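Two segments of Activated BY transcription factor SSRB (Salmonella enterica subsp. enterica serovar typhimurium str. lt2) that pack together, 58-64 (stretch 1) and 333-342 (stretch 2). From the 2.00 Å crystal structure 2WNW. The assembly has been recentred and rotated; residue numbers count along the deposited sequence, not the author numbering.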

ATOM      1  N   VAL A  58      35.218   4.615 -17.149  1.00 19.73           N
ATOM      2  CA  VAL A  58      36.650   4.679 -16.872  1.00 21.79           C
ATOM      3  C   VAL A  58      37.083   3.459 -16.061  1.00 21.80           C
ATOM      4  O   VAL A  58      38.156   2.897 -16.290  1.00 22.08           O
ATOM      5  N   VAL A  59      36.243   3.043 -15.120  1.00 20.90           N
ATOM      6  CA  VAL A  59      36.551   1.873 -14.306  1.00 20.82           C
ATOM      7  C   VAL A  59      36.521   0.634 -15.194  1.00 20.98           C
ATOM      8  O   VAL A  59      37.389  -0.238 -15.093  1.00 21.72           O
ATOM      9  N   PHE A  60      35.527   0.565 -16.074  1.00 19.99           N
ATOM     10  CA  PHE A  60      35.398  -0.561 -16.993  1.00 21.06           C
ATOM     11  C   PHE A  60      36.630  -0.656 -17.895  1.00 21.61           C
ATOM     12  O   PHE A  60      37.179  -1.738 -18.105  1.00 22.31           O
ATOM     13  N   ASN A  61      37.049   0.482 -18.439  1.00 21.73           N
ATOM     14  CA  ASN A  61      38.209   0.516 -19.322  1.00 22.50           C
ATOM     15  C   ASN A  61      39.486   0.044 -18.619  1.00 23.30           C
ATOM     16  O   ASN A  61      40.408  -0.442 -19.270  1.00 23.87           O
ATOM     17  N   SER A  62      39.537   0.181 -17.296  1.00 22.03           N
ATOM     18  CA  SER A  62      40.720  -0.220 -16.538  1.00 23.11           C
ATOM     19  C   SER A  62      40.767  -1.711 -16.222  1.00 23.66           C
ATOM     20  O   SER A  62      41.756  -2.198 -15.671  1.00 25.44           O
ATOM     21  N   MET A  63      39.708  -2.438 -16.564  1.00 24.11           N
ATOM     22  CA  MET A  63      39.654  -3.877 -16.297  1.00 24.91           C
ATOM     23  C   MET A  63      40.443  -4.668 -17.331  1.00 26.65           C
ATOM     24  O   MET A  63      40.578  -4.245 -18.484  1.00 24.97           O
ATOM     25  N   SER A  64      40.953  -5.824 -16.916  1.00 27.11           N
ATOM     26  CA  SER A  64      41.686  -6.691 -17.826  1.00 27.63           C
ATOM     27  C   SER A  64      40.634  -7.179 -18.812  1.00 28.72           C
ATOM     28  O   SER A  64      39.438  -7.083 -18.539  1.00 28.61           O
ATOM     29  N   LEU A 333      26.368   1.373 -12.585  1.00 17.48           N
ATOM     30  CA  LEU A 333      26.441  -0.082 -12.693  1.00 19.06           C
ATOM     31  C   LEU A 333      27.702  -0.577 -12.012  1.00 18.72           C
ATOM     32  O   LEU A 333      27.735  -1.667 -11.429  1.00 18.00           O
ATOM     33  N   LEU A 334      28.741   0.242 -12.111  1.00 17.86           N
ATOM     34  CA  LEU A 334      30.059  -0.112 -11.612  1.00 18.84           C
ATOM     35  C   LEU A 334      30.843   1.100 -11.131  1.00 17.56           C
ATOM     36  O   LEU A 334      30.711   2.186 -11.683  1.00 18.92           O
ATOM     37  N   LEU A 335      31.672   0.898 -10.110  1.00 18.15           N
ATOM     38  CA  LEU A 335      32.513   1.962  -9.568  1.00 16.77           C
ATOM     39  C   LEU A 335      33.786   1.330  -9.012  1.00 17.52           C
ATOM     40  O   LEU A 335      33.871   0.107  -8.900  1.00 18.87           O
ATOM     41  N   ASN A 336      34.783   2.142  -8.675  1.00 19.72           N
ATOM     42  CA  ASN A 336      36.010   1.571  -8.129  1.00 20.77           C
ATOM     43  C   ASN A 336      35.813   1.199  -6.661  1.00 22.22           C
ATOM     44  O   ASN A 336      34.742   1.429  -6.092  1.00 20.77           O
ATOM     45  N   SER A 337      36.838   0.606  -6.057  1.00 23.19           N
ATOM     46  CA  SER A 337      36.764   0.163  -4.669  1.00 24.16           C
ATOM     47  C   SER A 337      36.264   1.196  -3.671  1.00 23.20           C
ATOM     48  O   SER A 337      35.584   0.841  -2.711  1.00 24.07           O
ATOM     49  N   GLU A 338      36.588   2.467  -3.884  1.00 21.90           N
ATOM     50  CA  GLU A 338      36.159   3.492  -2.943  1.00 22.15           C
ATOM     51  C   GLU A 338      34.827   4.150  -3.288  1.00 21.30           C
ATOM     52  O   GLU A 338      34.360   5.025  -2.560  1.00 19.83           O
ATOM     53  N   GLY A 339      34.216   3.728  -4.392  1.00 20.14           N
ATOM     54  CA  GLY A 339      32.934   4.293  -4.785  1.00 19.36           C
ATOM     55  C   GLY A 339      33.059   5.502  -5.692  1.00 18.78           C
ATOM     56  O   GLY A 339      32.178   6.370  -5.719  1.00 17.23           O
ATOM     57  N   GLY A 340      34.160   5.556  -6.435  1.00 18.17           N
ATOM     58  CA  GLY A 340      34.394   6.661  -7.346  1.00 18.92           C
ATOM     59  C   GLY A 340      34.680   6.140  -8.739  1.00 18.52           C
ATOM     60  O   GLY A 340      34.484   4.953  -9.002  1.00 16.94           O
ATOM     61  N   PRO A 341      35.182   6.989  -9.650  1.00 19.19           N
ATOM     62  CA  PRO A 341      35.498   8.406  -9.446  1.00 20.29           C
ATOM     63  C   PRO A 341      34.287   9.338  -9.481  1.00 20.72           C
ATOM     64  O   PRO A 341      33.330   9.099 -10.214  1.00 21.70           O
ATOM     65  N   ASN A 342      34.347  10.400  -8.684  1.00 20.36           N
ATOM     66  CA  ASN A 342      33.281  11.401  -8.611  1.00 18.68           C
ATOM     67  C   ASN A 342      34.002  12.741  -8.459  1.00 20.68           C
ATOM     68  O   ASN A 342      34.745  12.940  -7.497  1.00 19.64           O
TER

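What does the start of stretch 2 bring to the contact? Leu333 is out of reach of stretch 1, so the packing begins with Leu334, whose CA-to-CB bond points toward the other segment. Its chi1 is t and its chi2 is p, and the branched end lies among three residues of stretch 1. Leu334 CG comes within 3.7 Å of Val59 CG1. Its CD2 methyl approaches the backbone of Phe60, at 3.7 Å from Phe60 N, and lies 4.0 Å from Phe60 CB; the same methyl is 3.8 Å from Met63 CE. Phe60, with chi1 t, sets off sideways and the end of its side chain leads away, so it offers its base rather than its ring. Met63 points toward stretch 2 with chi1 m and chi2 t, while chi3, at 141°, falls between wells; its terminal methyl is what reaches Leu334.

How do Leu335 and Asn336 take part, when neither points at the helix? Leu335, with chi1 m and chi2 t, directs its CA-to-CB bond away, and its side chain comes no closer than 5.4 Å, from Leu335 CB to Val59 CG2. Its backbone does the touching: Leu335 O is 4.0 Å from Val59 CG1. Asn336 sets off sideways with chi1 p. Here the two backbones draw nearest, the CA atoms of Val59 and Asn336 standing 6.2 Å apart, and Val59 CG2 rests 3.7 Å from Asn336 N and 4.2 Å from Asn336 CB. That amide nitrogen is already occupied, since Asn336 N donates to Gly340 O at 2.8 Å, so the methyl packs against a backbone group whose polar need is met within its own stretch.

What does the turn contribute before the chain comes back to the contact? From Asn336 to Gly339 the backbone makes a type I turn, closed by a hydrogen bond from Gly339 N to Asn336 O at 2.9 Å. Ser337, with chi1 m, and Glu338, with chi1 p, are both out of reach of stretch 1. Gly339 adopts backbone angles at which a CB would be jammed against the carbonyl oxygen of Glu338, a local demand for glycine unrelated to the helix. Gly340 returns the chain to the interface through its carbonyl, with Gly340 O 4.0 Å from Val59 CG2.

Where does the contact end, and what holds it together? Pro341, preceded by a cis peptide bond and puckered C-gamma endo, points toward stretch 1 and sets its CD 3.9 Å from Val59 CG2; Asn342, with chi1 t, is already too far away to touch. Val59 is thus the hub: buried, pointing toward stretch 2 with chi1 t, it touches five of its residues and has the largest covered area of any residue here. No hydrogen bond crosses between the stretches, so the fit is chiefly apolar. Ser62 OG, with chi1 p, donates to Val59 O at 2.6 Å within stretch 1, while Asn61 ND2 and Ser64 OG find partners elsewhere in the structure.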

ATOM      1  CB  VAL A  58      37.001   5.984 -16.112  1.00 23.76           C
ATOM      2  CG1 VAL A  58      38.399   5.896 -15.518  1.00 27.29           C
ATOM      3  CG2 VAL A  58      36.916   7.170 -17.073  1.00 24.24           C
ATOM      4  CB  VAL A  59      35.530   1.715 -13.157  1.00 22.01           C
ATOM      5  CG1 VAL A  59      35.771   0.408 -12.405  1.00 18.46           C
ATOM      6  CG2 VAL A  59      35.651   2.900 -12.210  1.00 19.44           C
ATOM      7  CB  PHE A  60      34.159  -0.392 -17.873  1.00 21.62           C
ATOM      8  CG  PHE A  60      34.067  -1.398 -18.989  1.00 21.15           C
ATOM      9  CD1 PHE A  60      33.737  -2.722 -18.725  1.00 22.01           C
ATOM     10  CD2 PHE A  60      34.322  -1.022 -20.305  1.00 21.84           C
ATOM     11  CE1 PHE A  60      33.658  -3.659 -19.753  1.00 23.02           C
ATOM     12  CE2 PHE A  60      34.247  -1.953 -21.345  1.00 22.72           C
ATOM     13  CZ  PHE A  60      33.914  -3.273 -21.068  1.00 23.21           C
ATOM     14  CB  ASN A  61      38.430   1.931 -19.869  1.00 21.67           C
ATOM     15  CG  ASN A  61      37.355   2.364 -20.857  1.00 22.31           C
ATOM     16  OD1 ASN A  61      36.584   1.547 -21.365  1.00 23.32           O
ATOM     17  ND2 ASN A  61      37.317   3.659 -21.152  1.00 22.14           N
ATOM     18  CB  SER A  62      40.804   0.572 -15.230  1.00 22.94           C
ATOM     19  OG  SER A  62      39.864   0.092 -14.282  1.00 24.01           O
ATOM     20  CB  MET A  63      38.211  -4.388 -16.332  1.00 25.38           C
ATOM     21  CG  MET A  63      37.235  -3.686 -15.410  1.00 24.69           C
ATOM     22  SD  MET A  63      35.571  -4.323 -15.697  1.00 24.80           S
ATOM     23  CE  MET A  63      34.953  -4.365 -14.017  1.00 24.81           C
ATOM     24  CB  SER A  64      42.279  -7.882 -17.074  1.00 27.81           C
ATOM     25  OG  SER A  64      41.257  -8.728 -16.577  1.00 26.76           O
ATOM     26  CB  LEU A 333      26.564  -0.512 -14.155  1.00 23.57           C
ATOM     27  CG  LEU A 333      25.422  -0.434 -15.153  1.00 26.35           C
ATOM     28  CD1 LEU A 333      25.999  -0.496 -16.562  1.00 27.07           C
ATOM     29  CD2 LEU A 333      24.462  -1.574 -14.912  1.00 25.91           C
ATOM     30  CB  LEU A 334      30.820  -0.783 -12.761  1.00 18.21           C
ATOM     31  CG  LEU A 334      32.340  -0.917 -12.706  1.00 18.59           C
ATOM     32  CD1 LEU A 334      32.701  -2.067 -11.786  1.00 17.15           C
ATOM     33  CD2 LEU A 334      32.886  -1.166 -14.117  1.00 17.98           C
ATOM     34  CB  LEU A 335      31.775   2.721  -8.461  1.00 15.65           C
ATOM     35  CG  LEU A 335      30.573   3.572  -8.894  1.00 14.63           C
ATOM     36  CD1 LEU A 335      29.924   4.194  -7.667  1.00 14.70           C
ATOM     37  CD2 LEU A 335      31.029   4.664  -9.857  1.00 14.40           C
ATOM     38  CB  ASN A 336      37.208   2.520  -8.335  1.00 20.29           C
ATOM     39  CG  ASN A 336      37.071   3.841  -7.601  1.00 20.85           C
ATOM     40  OD1 ASN A 336      37.640   4.852  -8.026  1.00 22.45           O
ATOM     41  ND2 ASN A 336      36.349   3.842  -6.495  1.00 17.40           N
ATOM     42  CB  SER A 337      38.131  -0.350  -4.210  1.00 24.35           C
ATOM     43  OG  SER A 337      38.575  -1.399  -5.046  1.00 28.86           O
ATOM     44  CB  GLU A 338      37.244   4.565  -2.790  1.00 25.43           C
ATOM     45  CG  GLU A 338      37.304   5.593  -3.909  1.00 32.59           C
ATOM     46  CD  GLU A 338      38.359   6.662  -3.653  1.00 36.65           C
ATOM     47  OE1 GLU A 338      38.444   7.149  -2.505  1.00 38.61           O
ATOM     48  OE2 GLU A 338      39.093   7.020  -4.599  1.00 38.47           O
ATOM     49  CB  PRO A 341      36.475   8.696 -10.578  1.00 20.92           C
ATOM     50  CG  PRO A 341      35.908   7.867 -11.693  1.00 21.61           C
ATOM     51  CD  PRO A 341      35.564   6.557 -11.007  1.00 19.06           C
ATOM     52  CB  ASN A 342      32.385  11.128  -7.398  1.00 19.25           C
ATOM     53  CG  ASN A 342      31.186  12.055  -7.334  1.00 19.05           C
ATOM     54  OD1 ASN A 342      31.318  13.251  -7.057  1.00 17.96           O
ATOM     55  ND2 ASN A 342      30.001  11.505  -7.595  1.00 17.48           N
TER